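PDB 1ZZM: putative deoxyribonuclease yjjV, which is probably a metal-dependent hydrolase of the TatD family that acts on ester bonds and holds divalent metal ions in its active site. Local coordinates for residues I2-D7 with R228-L233; D7-F12 with V155-S160; I36-T41 with A47-L52; L197-L202 with A241-Q246. All coordinates share one frame; numbering follows the deposited sequence.

Contact 1. Residues I2-D7 with R228-L233; sequences ICRFID and RVFAVL
The ring of F230 reaches from its helix to two side chains on the opposite segment, F5 and R4, and most of its atoms meet one of them. Its first torsion (chi1 173°) turns CG away from the backbone N and sends the ring off the helix. At the root, F230 CB already lies 3.6 Å from F5 CE1. One atom farther on, the separation is smallest: F5 CE1 stands 3.2 Å from F230 CG, over one face of the F230 ring but displaced toward its rim. F230 CD1 has the same CE1 atom as its neighbour, at 3.7 Å, whereas on the other flank F230 CD2 meets F5 CZ at 3.5 Å. The two rings are neither parallel nor perpendicular, their planes inclined at 52° and their centroids 4.8 Å apart. In the TIM-barrel fold of this family, F5 begins the first strand (5-7) and F230 belongs to helix 226-236, the last but one, so the pair joins the first strand to a helix late in the chain. Farther out, F230 CE2 lies 3.6 Å from R4 NH1, and CZ sits over a face of the guanidinium, off its centre; the two planes are 67° apart. An alanine here takes the ring away, and would probably leave a gap beside F5 CE1 and CZ and the R4 guanidinium without its aromatic neighbour. The extended R4 chain starts from a CB held over the F5 ring and ends with NH2 in a salt bridge to D242, while I244 and A245 of helix 241-256 touch F230.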
# COMPACT_ATOMS: atom_id res chain seq x y z
N ILE A 2 9.65 10.44 17.93
CA ILE A 2 8.76 11.38 17.22
C ILE A 2 8.09 10.65 16.07
O ILE A 2 6.88 10.77 15.88
CB ILE A 2 9.54 12.63 16.72
CG1 ILE A 2 9.86 13.53 17.92
CG2 ILE A 2 8.69 13.44 15.73
CD1 ILE A 2 10.52 14.86 17.57
N CYS A 3 8.88 9.87 15.32
CA CYS A 3 8.36 9.07 14.21
C CYS A 3 7.99 7.71 14.82
O CYS A 3 8.84 6.84 15.02
CB CYS A 3 9.40 8.88 13.09
SG CYS A 3 8.87 7.71 11.77
N ARG A 4 6.71 7.54 15.12
CA ARG A 4 6.25 6.30 15.69
C ARG A 4 5.52 5.40 14.68
O ARG A 4 5.45 4.20 14.90
CB ARG A 4 5.35 6.57 16.89
CG ARG A 4 5.20 5.34 17.82
CD ARG A 4 4.02 5.46 18.79
NE ARG A 4 4.03 4.38 19.78
CZ ARG A 4 3.00 4.07 20.56
NH1 ARG A 4 1.86 4.76 20.46
NH2 ARG A 4 3.09 3.07 21.44
N PHE A 5 5.02 5.99 13.58
CA PHE A 5 4.26 5.25 12.55
C PHE A 5 4.72 5.57 11.12
O PHE A 5 5.19 6.68 10.85
CB PHE A 5 2.79 5.65 12.59
CG PHE A 5 2.17 5.58 13.93
CD1 PHE A 5 2.01 4.34 14.57
CD2 PHE A 5 1.74 6.73 14.57
CE1 PHE A 5 1.43 4.27 15.85
CE2 PHE A 5 1.17 6.68 15.84
CZ PHE A 5 1.01 5.44 16.48
N ILE A 6 4.54 4.61 10.21
CA ILE A 6 4.85 4.80 8.80
C ILE A 6 3.56 4.47 8.06
O ILE A 6 3.05 3.36 8.19
CB ILE A 6 5.94 3.83 8.25
CG1 ILE A 6 7.26 4.01 9.00
CG2 ILE A 6 6.17 4.12 6.74
CD1 ILE A 6 7.90 5.29 8.77
N ASP A 7 2.99 5.44 7.33
CA ASP A 7 1.81 5.15 6.53
C ASP A 7 2.38 4.54 5.26
O ASP A 7 2.91 5.26 4.39
CB ASP A 7 1.03 6.42 6.18
CG ASP A 7 -0.28 6.12 5.42
OD1 ASP A 7 -0.50 4.97 4.96
OD2 ASP A 7 -1.11 7.05 5.30
N ARG A 228 -4.79 6.50 14.38
CA ARG A 228 -6.09 6.02 14.84
C ARG A 228 -6.24 4.53 14.44
O ARG A 228 -6.74 3.70 15.23
CB ARG A 228 -7.17 6.90 14.22
CG ARG A 228 -8.51 6.91 14.93
CD ARG A 228 -9.49 7.86 14.21
NE ARG A 228 -9.14 9.27 14.37
CZ ARG A 228 -9.34 9.98 15.48
NH1 ARG A 228 -9.89 9.41 16.55
NH2 ARG A 228 -9.01 11.26 15.52
N VAL A 229 -5.80 4.17 13.23
CA VAL A 229 -5.87 2.76 12.81
C VAL A 229 -5.07 1.96 13.83
O VAL A 229 -5.52 0.92 14.30
CB VAL A 229 -5.23 2.55 11.41
CG1 VAL A 229 -5.14 1.03 11.05
CG2 VAL A 229 -6.06 3.25 10.38
N PHE A 230 -3.90 2.48 14.21
CA PHE A 230 -3.04 1.82 15.18
C PHE A 230 -3.74 1.61 16.53
O PHE A 230 -3.62 0.54 17.14
CB PHE A 230 -1.75 2.63 15.38
CG PHE A 230 -0.87 2.10 16.49
CD1 PHE A 230 -0.10 0.95 16.31
CD2 PHE A 230 -0.84 2.73 17.72
CE1 PHE A 230 0.71 0.45 17.33
CE2 PHE A 230 -0.05 2.25 18.75
CZ PHE A 230 0.74 1.09 18.55
N ALA A 231 -4.46 2.63 16.99
CA ALA A 231 -5.16 2.52 18.28
C ALA A 231 -6.16 1.38 18.19
O ALA A 231 -6.31 0.60 19.12
CB ALA A 231 -5.88 3.84 18.62
N VAL A 232 -6.85 1.26 17.06
CA VAL A 232 -7.80 0.18 16.91
C VAL A 232 -7.10 -1.17 16.81
O VAL A 232 -7.57 -2.17 17.35
CB VAL A 232 -8.68 0.43 15.69
CG1 VAL A 232 -9.59 -0.76 15.43
CG2 VAL A 232 -9.51 1.68 15.94
N LEU A 233 -5.97 -1.20 16.10
CA LEU A 233 -5.21 -2.45 15.97
C LEU A 233 -4.78 -2.93 17.36
O LEU A 233 -4.75 -4.12 17.63
CB LEU A 233 -3.96 -2.24 15.12
CG LEU A 233 -3.04 -3.45 14.93
CD1 LEU A 233 -3.79 -4.57 14.22
CD2 LEU A 233 -1.78 -3.03 14.11

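Contact 2. Residues D7-F12 with V155-S160; sequences DTHCHF and VVHGFS. With ZN (zinc ion), chain B; ZN (zinc ion), chain C.
H9 and H157 face each other as a stack of two imidazoles at the heart of the binuclear metal centre, the site that TatD-type hydrolases carry at the C-terminal mouth of a TIM barrel. H9 opens the H-x-H motif that follows the first strand and H157 comes from the region of strand 154-156. Their ring planes are only 13° apart and the centroids 3.5 Å, although the side chains themselves cross at about a right angle. H9 CE1 comes over one face of H157, toward the rim, and is 3.2 Å from H157 CD2. Each ring points its NE2 at a different zinc: H9 NE2 is 2.1 Å from the chain B ion, and H157 NE2 2.1 Å from the chain C ion. These two nitrogens lie near each other because each binds a metal, and not through a bond between them. H11, the second histidine of the motif, brings its NE2 to 2.0 Å from the chain B zinc. E97 is shared by both metals, D207 belongs to the first site and H133 to the second.

Second-shell bonds hold the H157 ring and the backbone of H9. The unstaggered chi1 of H157 (108°) is consistent with a ring held between zinc at NE2 and E205 OE2 at ND1. On the other side, an Asx turn shapes the chain leading to H9: its backbone N binds D7 OD1 at 3.1 Å, approaching from above the carboxylate plane. Between the two ions lies water 1, whose oxygen is 2.0 Å from the chain B zinc and 2.0 Å from the chain C zinc.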
# COMPACT_ATOMS: atom_id res chain seq x y z
N ASP A 7 2.99 5.44 7.33
CA ASP A 7 1.81 5.15 6.53
C ASP A 7 2.38 4.54 5.26
O ASP A 7 2.91 5.26 4.39
CB ASP A 7 1.03 6.42 6.18
CG ASP A 7 -0.28 6.12 5.42
OD1 ASP A 7 -0.50 4.97 4.96
OD2 ASP A 7 -1.11 7.05 5.30
N THR A 8 2.30 3.22 5.12
CA THR A 8 2.83 2.58 3.92
C THR A 8 1.99 2.70 2.65
O THR A 8 2.32 2.10 1.63
CB THR A 8 3.09 1.09 4.16
OG1 THR A 8 1.85 0.43 4.49
CG2 THR A 8 4.09 0.93 5.35
N HIS A 9 0.94 3.53 2.67
CA HIS A 9 0.13 3.62 1.45
C HIS A 9 -0.74 4.88 1.51
O HIS A 9 -1.82 4.87 2.08
CB HIS A 9 -0.77 2.38 1.35
CG HIS A 9 -1.39 2.17 0.00
ND1 HIS A 9 -0.94 1.23 -0.89
CD2 HIS A 9 -2.44 2.79 -0.59
CE1 HIS A 9 -1.69 1.26 -1.98
NE2 HIS A 9 -2.60 2.21 -1.82
N CYS A 10 -0.25 5.98 0.95
CA CYS A 10 -1.03 7.20 0.93
C CYS A 10 -0.87 7.86 -0.43
O CYS A 10 0.26 8.11 -0.88
CB CYS A 10 -0.55 8.16 2.03
SG CYS A 10 -1.43 9.78 2.01
N HIS A 11 -1.99 8.15 -1.10
CA HIS A 11 -1.96 8.78 -2.42
C HIS A 11 -1.81 10.27 -2.19
O HIS A 11 -2.72 11.07 -2.46
CB HIS A 11 -3.24 8.43 -3.17
CG HIS A 11 -3.32 6.99 -3.56
ND1 HIS A 11 -2.62 6.47 -4.62
CD2 HIS A 11 -3.92 5.93 -2.95
CE1 HIS A 11 -2.77 5.16 -4.66
NE2 HIS A 11 -3.54 4.81 -3.65
N PHE A 12 -0.64 10.64 -1.71
CA PHE A 12 -0.33 12.01 -1.34
C PHE A 12 -0.21 13.02 -2.48
O PHE A 12 -0.04 14.22 -2.22
CB PHE A 12 0.97 11.99 -0.54
CG PHE A 12 1.15 13.16 0.38
CD1 PHE A 12 0.43 13.23 1.56
CD2 PHE A 12 2.08 14.16 0.09
CE1 PHE A 12 0.62 14.31 2.45
CE2 PHE A 12 2.28 15.24 0.97
CZ PHE A 12 1.55 15.32 2.14
N VAL A 155 3.43 -6.28 -0.29
CA VAL A 155 2.32 -6.14 0.65
C VAL A 155 1.00 -6.13 -0.13
O VAL A 155 0.92 -5.54 -1.21
CB VAL A 155 2.41 -4.77 1.46
CG1 VAL A 155 2.61 -3.57 0.51
CG2 VAL A 155 1.14 -4.57 2.30
N VAL A 156 -0.01 -6.82 0.39
CA VAL A 156 -1.33 -6.74 -0.21
C VAL A 156 -1.96 -5.65 0.65
O VAL A 156 -2.33 -5.86 1.81
CB VAL A 156 -2.12 -8.04 -0.08
CG1 VAL A 156 -3.58 -7.78 -0.61
CG2 VAL A 156 -1.46 -9.11 -0.95
N HIS A 157 -2.04 -4.45 0.10
CA HIS A 157 -2.54 -3.31 0.88
C HIS A 157 -4.05 -3.29 1.13
O HIS A 157 -4.82 -3.98 0.45
CB HIS A 157 -2.11 -2.02 0.18
CG HIS A 157 -3.23 -1.28 -0.49
ND1 HIS A 157 -4.09 -0.45 0.20
CD2 HIS A 157 -3.66 -1.30 -1.77
CE1 HIS A 157 -5.02 0.00 -0.64
NE2 HIS A 157 -4.78 -0.50 -1.83
N GLY A 158 -4.45 -2.53 2.16
CA GLY A 158 -5.86 -2.35 2.49
C GLY A 158 -6.64 -3.62 2.50
O GLY A 158 -7.78 -3.66 2.07
N PHE A 159 -6.05 -4.67 3.05
CA PHE A 159 -6.69 -5.96 3.05
C PHE A 159 -8.05 -6.07 3.73
O PHE A 159 -8.26 -5.59 4.85
CB PHE A 159 -5.77 -7.01 3.70
CG PHE A 159 -6.35 -8.41 3.67
CD1 PHE A 159 -6.19 -9.23 2.55
CD2 PHE A 159 -7.11 -8.89 4.75
CE1 PHE A 159 -6.79 -10.50 2.50
CE2 PHE A 159 -7.71 -10.16 4.69
CZ PHE A 159 -7.54 -10.95 3.56
N SER A 160 -8.98 -6.70 3.02
CA SER A 160 -10.28 -7.00 3.61
C SER A 160 -10.62 -8.34 3.00
O SER A 160 -10.59 -8.50 1.78
CB SER A 160 -11.36 -6.00 3.24
OG SER A 160 -12.58 -6.45 3.83
ZN ZN B . -3.99 2.90 -3.22
ZN ZN C . -5.65 0.15 -3.63
O HOH W 1 -5.73 2.16 -3.94
O HOH W 2 -7.77 0.54 -2.51

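Contact 3. Residues I36-T41 with A47-L52; sequences IIVPAT and ARVLAL
V49 packs against the end of the strand and the loop after it with both of its methyl groups, one meeting V38 and the other A40. Its CG1 is 3.4 Å from the carbonyl oxygen V38 O and 4.1 Å from V38 CG1, the two valines sliding past each other in opposite directions. Its CG2 takes A40 CB at 4.1 Å. The torsion of V49 (chi1 170°) carries CG1 opposite the backbone N, leaving CG2 beside that nitrogen, and this divides the two branches between the two partners. One helical turn later L52 adds its CD1, 4.3 Å from V38 CG1, so V38 is met by two residues of the same helix face. Were V49 an alanine, both methyls would go, and a gap would probably open beside V38 and A40.

Behind this first shell stands the beta-alpha-beta unit of strand 33-39, helix 46-55 and strand 59-63, the repeating crossover of a TIM barrel. The next strand completes the surface under the helix, with V49 also resting on A61 and L52 on L59. V38 points out to the helix layer, whereas P39 turns the other way and touches H9, a zinc ligand, on the inner side. Farther out, R48 is held by a salt bridge to D13 and a cation-pi contact with F14.

Side chain meets side chain only through aliphatic groups, and the one polar atom touched, V38 O, meets a methyl; with no directional bond across the interface, the position of helix against strand is probably set by the fit of aliphatic side chains and the exclusion of water.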
# COMPACT_ATOMS: atom_id res chain seq x y z
N ILE A 36 5.85 8.47 4.83
CA ILE A 36 4.69 8.06 4.07
C ILE A 36 5.16 7.52 2.72
O ILE A 36 5.99 8.15 2.07
CB ILE A 36 3.78 9.29 3.83
CG1 ILE A 36 3.33 9.85 5.18
CG2 ILE A 36 2.57 8.90 2.94
CD1 ILE A 36 2.49 11.12 5.09
N ILE A 37 4.65 6.36 2.31
CA ILE A 37 5.00 5.79 1.01
C ILE A 37 3.85 6.13 0.06
O ILE A 37 2.67 5.85 0.38
CB ILE A 37 5.14 4.25 1.09
CG1 ILE A 37 6.32 3.88 2.01
CG2 ILE A 37 5.39 3.67 -0.28
CD1 ILE A 37 6.13 4.28 3.44
N VAL A 38 4.21 6.74 -1.07
CA VAL A 38 3.27 7.22 -2.10
C VAL A 38 3.32 6.36 -3.35
O VAL A 38 4.27 6.44 -4.13
CB VAL A 38 3.62 8.68 -2.52
CG1 VAL A 38 2.57 9.23 -3.47
CG2 VAL A 38 3.77 9.57 -1.28
N PRO A 39 2.32 5.49 -3.55
CA PRO A 39 2.34 4.65 -4.74
C PRO A 39 1.66 5.35 -5.91
O PRO A 39 0.59 5.96 -5.74
CB PRO A 39 1.60 3.40 -4.29
CG PRO A 39 0.63 3.89 -3.26
CD PRO A 39 1.24 5.12 -2.63
N ALA A 40 2.26 5.28 -7.10
CA ALA A 40 1.63 5.97 -8.25
C ALA A 40 0.46 5.15 -8.77
O ALA A 40 0.30 3.98 -8.40
CB ALA A 40 2.63 6.17 -9.35
N THR A 41 -0.35 5.76 -9.64
CA THR A 41 -1.51 5.11 -10.23
C THR A 41 -1.43 4.97 -11.74
O THR A 41 -2.11 4.12 -12.33
CB THR A 41 -2.79 5.92 -9.93
OG1 THR A 41 -2.60 7.28 -10.39
CG2 THR A 41 -3.09 5.90 -8.39
N ALA A 47 6.02 11.57 -12.73
CA ALA A 47 6.82 12.74 -12.44
C ALA A 47 6.45 13.39 -11.12
O ALA A 47 7.33 13.71 -10.34
CB ALA A 47 6.69 13.78 -13.57
N ARG A 48 5.17 13.61 -10.86
CA ARG A 48 4.78 14.25 -9.61
C ARG A 48 5.04 13.39 -8.35
O ARG A 48 5.30 13.93 -7.27
CB ARG A 48 3.32 14.68 -9.71
CG ARG A 48 2.27 13.57 -9.59
CD ARG A 48 0.88 14.19 -9.88
NE ARG A 48 -0.20 13.28 -9.49
CZ ARG A 48 -1.49 13.56 -9.66
NH1 ARG A 48 -1.87 14.71 -10.22
NH2 ARG A 48 -2.41 12.72 -9.20
N VAL A 49 4.96 12.06 -8.49
CA VAL A 49 5.22 11.18 -7.36
C VAL A 49 6.74 11.18 -7.11
O VAL A 49 7.18 11.26 -5.97
CB VAL A 49 4.67 9.75 -7.64
CG1 VAL A 49 5.16 8.71 -6.55
CG2 VAL A 49 3.16 9.82 -7.62
N LEU A 50 7.52 11.13 -8.19
CA LEU A 50 8.98 11.15 -8.02
C LEU A 50 9.39 12.49 -7.41
O LEU A 50 10.28 12.53 -6.56
CB LEU A 50 9.70 10.96 -9.36
CG LEU A 50 9.68 9.54 -9.98
CD1 LEU A 50 10.69 9.49 -11.12
CD2 LEU A 50 10.08 8.49 -8.95
N ALA A 51 8.76 13.58 -7.85
CA ALA A 51 9.11 14.91 -7.30
C ALA A 51 8.80 14.95 -5.81
O ALA A 51 9.59 15.51 -5.05
CB ALA A 51 8.34 16.02 -8.02
N LEU A 52 7.68 14.38 -5.38
CA LEU A 52 7.35 14.36 -3.96
C LEU A 52 8.45 13.64 -3.19
O LEU A 52 8.93 14.15 -2.17
CB LEU A 52 6.02 13.60 -3.71
CG LEU A 52 4.71 14.33 -4.02
CD1 LEU A 52 3.49 13.41 -3.72
CD2 LEU A 52 4.69 15.59 -3.13

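Contact 4. Residues L197-L202 with A241-Q246; sequences LPLASL and ADEIAQ
L199 lies against the first turns of helix 241-256 and finds its partners there in E243 and I244. A241, at the start of that helix, touches C234 of the preceding helix, and its carbonyl O accepts a backbone bond of 2.9 Å from A245 N. E243 is the first residue of the helix to touch L199. It carries CG opposite the backbone N (chi1 -168°) and runs out extended, which brings OE2 to 3.6 Å from L199 CD2. This is a carboxylate oxygen lying by a methyl group, a van der Waals touch at the exposed margin. I244 provides the buried part: L199 CD2 sits 4.2 Å from I244 CA, and L199 CD1 reaches I244 CG2 at 4.3 Å. One leucine fork thus spans the helix backbone and an isoleucine branch. Past it, Q246 N returns to D242 O in the regular helical pattern.

L199 itself starts a short 3-10 segment, 199-201, with P198 O as a shared acceptor. That oxygen receives both S201 N and S201 OG, each at 2.9 Å, the hydroxyl in the carbonyl plane. Farther along helix 241-256, N251 ND2 binds L199 O and L202 O. The whole contact thus places the link between helix 190-196 and strand 202-204 against helix 241-256, with I244 also packed on F230 and L233 of helix 226-236 and L202 on V178 of strand 175-178.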
# COMPACT_ATOMS: atom_id res chain seq x y z
N LEU A 197 -3.34 -12.89 12.58
CA LEU A 197 -2.10 -12.98 11.80
C LEU A 197 -0.86 -12.72 12.65
O LEU A 197 -0.93 -12.06 13.68
CB LEU A 197 -2.13 -11.98 10.63
CG LEU A 197 -3.27 -12.17 9.59
CD1 LEU A 197 -3.27 -11.00 8.56
CD2 LEU A 197 -3.08 -13.51 8.87
N PRO A 198 0.30 -13.27 12.23
CA PRO A 198 1.59 -13.09 12.93
C PRO A 198 1.88 -11.60 12.91
O PRO A 198 1.70 -10.94 11.87
CB PRO A 198 2.58 -13.81 12.04
CG PRO A 198 1.75 -14.88 11.34
CD PRO A 198 0.41 -14.19 11.09
N LEU A 199 2.36 -11.06 14.02
CA LEU A 199 2.65 -9.63 14.06
C LEU A 199 3.65 -9.18 12.98
O LEU A 199 3.60 -8.03 12.53
CB LEU A 199 3.22 -9.27 15.44
CG LEU A 199 3.24 -7.78 15.81
CD1 LEU A 199 1.84 -7.17 15.54
CD2 LEU A 199 3.58 -7.65 17.30
N ALA A 200 4.57 -10.06 12.59
CA ALA A 200 5.58 -9.71 11.60
C ALA A 200 4.98 -9.57 10.23
O ALA A 200 5.66 -9.11 9.32
CB ALA A 200 6.69 -10.76 11.57
N SER A 201 3.71 -9.95 10.05
CA SER A 201 3.16 -9.84 8.70
C SER A 201 2.39 -8.54 8.43
O SER A 201 1.99 -8.29 7.30
CB SER A 201 2.23 -11.01 8.42
OG SER A 201 0.98 -10.80 9.03
N LEU A 202 2.21 -7.71 9.45
CA LEU A 202 1.42 -6.49 9.34
C LEU A 202 2.13 -5.17 9.02
O LEU A 202 3.23 -4.92 9.50
CB LEU A 202 0.64 -6.28 10.65
CG LEU A 202 -0.14 -7.49 11.18
CD1 LEU A 202 -0.91 -7.07 12.44
CD2 LEU A 202 -1.09 -8.02 10.11
N ALA A 241 0.96 -2.24 23.15
CA ALA A 241 1.07 -1.23 22.11
C ALA A 241 2.50 -0.92 21.69
O ALA A 241 2.76 -0.73 20.51
CB ALA A 241 0.36 0.06 22.55
N ASP A 242 3.44 -0.87 22.64
CA ASP A 242 4.80 -0.57 22.24
C ASP A 242 5.42 -1.68 21.40
O ASP A 242 6.22 -1.41 20.51
CB ASP A 242 5.66 -0.23 23.47
CG ASP A 242 5.62 1.27 23.80
OD1 ASP A 242 4.51 1.86 23.83
OD2 ASP A 242 6.70 1.86 24.04
N GLU A 243 5.01 -2.92 21.66
CA GLU A 243 5.55 -4.02 20.87
C GLU A 243 4.94 -3.99 19.46
O GLU A 243 5.62 -4.28 18.46
CB GLU A 243 5.21 -5.36 21.52
CG GLU A 243 5.98 -6.51 20.92
CD GLU A 243 5.33 -7.85 21.19
OE1 GLU A 243 4.87 -8.07 22.32
OE2 GLU A 243 5.27 -8.68 20.25
N ILE A 244 3.66 -3.65 19.37
CA ILE A 244 2.99 -3.59 18.08
C ILE A 244 3.58 -2.46 17.25
O ILE A 244 3.91 -2.65 16.08
CB ILE A 244 1.46 -3.36 18.22
CG1 ILE A 244 0.82 -4.53 18.99
CG2 ILE A 244 0.81 -3.20 16.81
CD1 ILE A 244 -0.66 -4.24 19.40
N ALA A 245 3.71 -1.28 17.84
CA ALA A 245 4.26 -0.14 17.11
C ALA A 245 5.64 -0.47 16.57
O ALA A 245 5.96 -0.17 15.42
CB ALA A 245 4.34 1.07 18.01
N GLN A 246 6.49 -1.09 17.40
CA GLN A 246 7.83 -1.44 16.95
C GLN A 246 7.81 -2.49 15.85
O GLN A 246 8.63 -2.46 14.94
CB GLN A 246 8.71 -1.97 18.10
CG GLN A 246 10.14 -2.20 17.64
CD GLN A 246 10.77 -0.92 17.08
OE1 GLN A 246 10.95 0.08 17.81
NE2 GLN A 246 11.09 -0.93 15.79

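In the fold
Contact 2 lies at the middle of the barrel, its centre about 3 Å from the chain centre, and is the one of the four governed by metal coordination. Contacts 1 and 3 are buried too, but belong to the layer between strands and outer helices; they hold neighbouring strands of one sheet, 5-7 and 33-39, which meet through the backbone pair D7 O and I37 N. Contact 1 is aromatic, with a guanidinium alongside; contact 3 is aliphatic packing with no directional bond. Contact 4 is the most peripheral and partly exposed. It touches contact 1 through R4 with D242 and the packing of F230 on helix 241-256, and lies on the opposite side of the chain centre from contact 3.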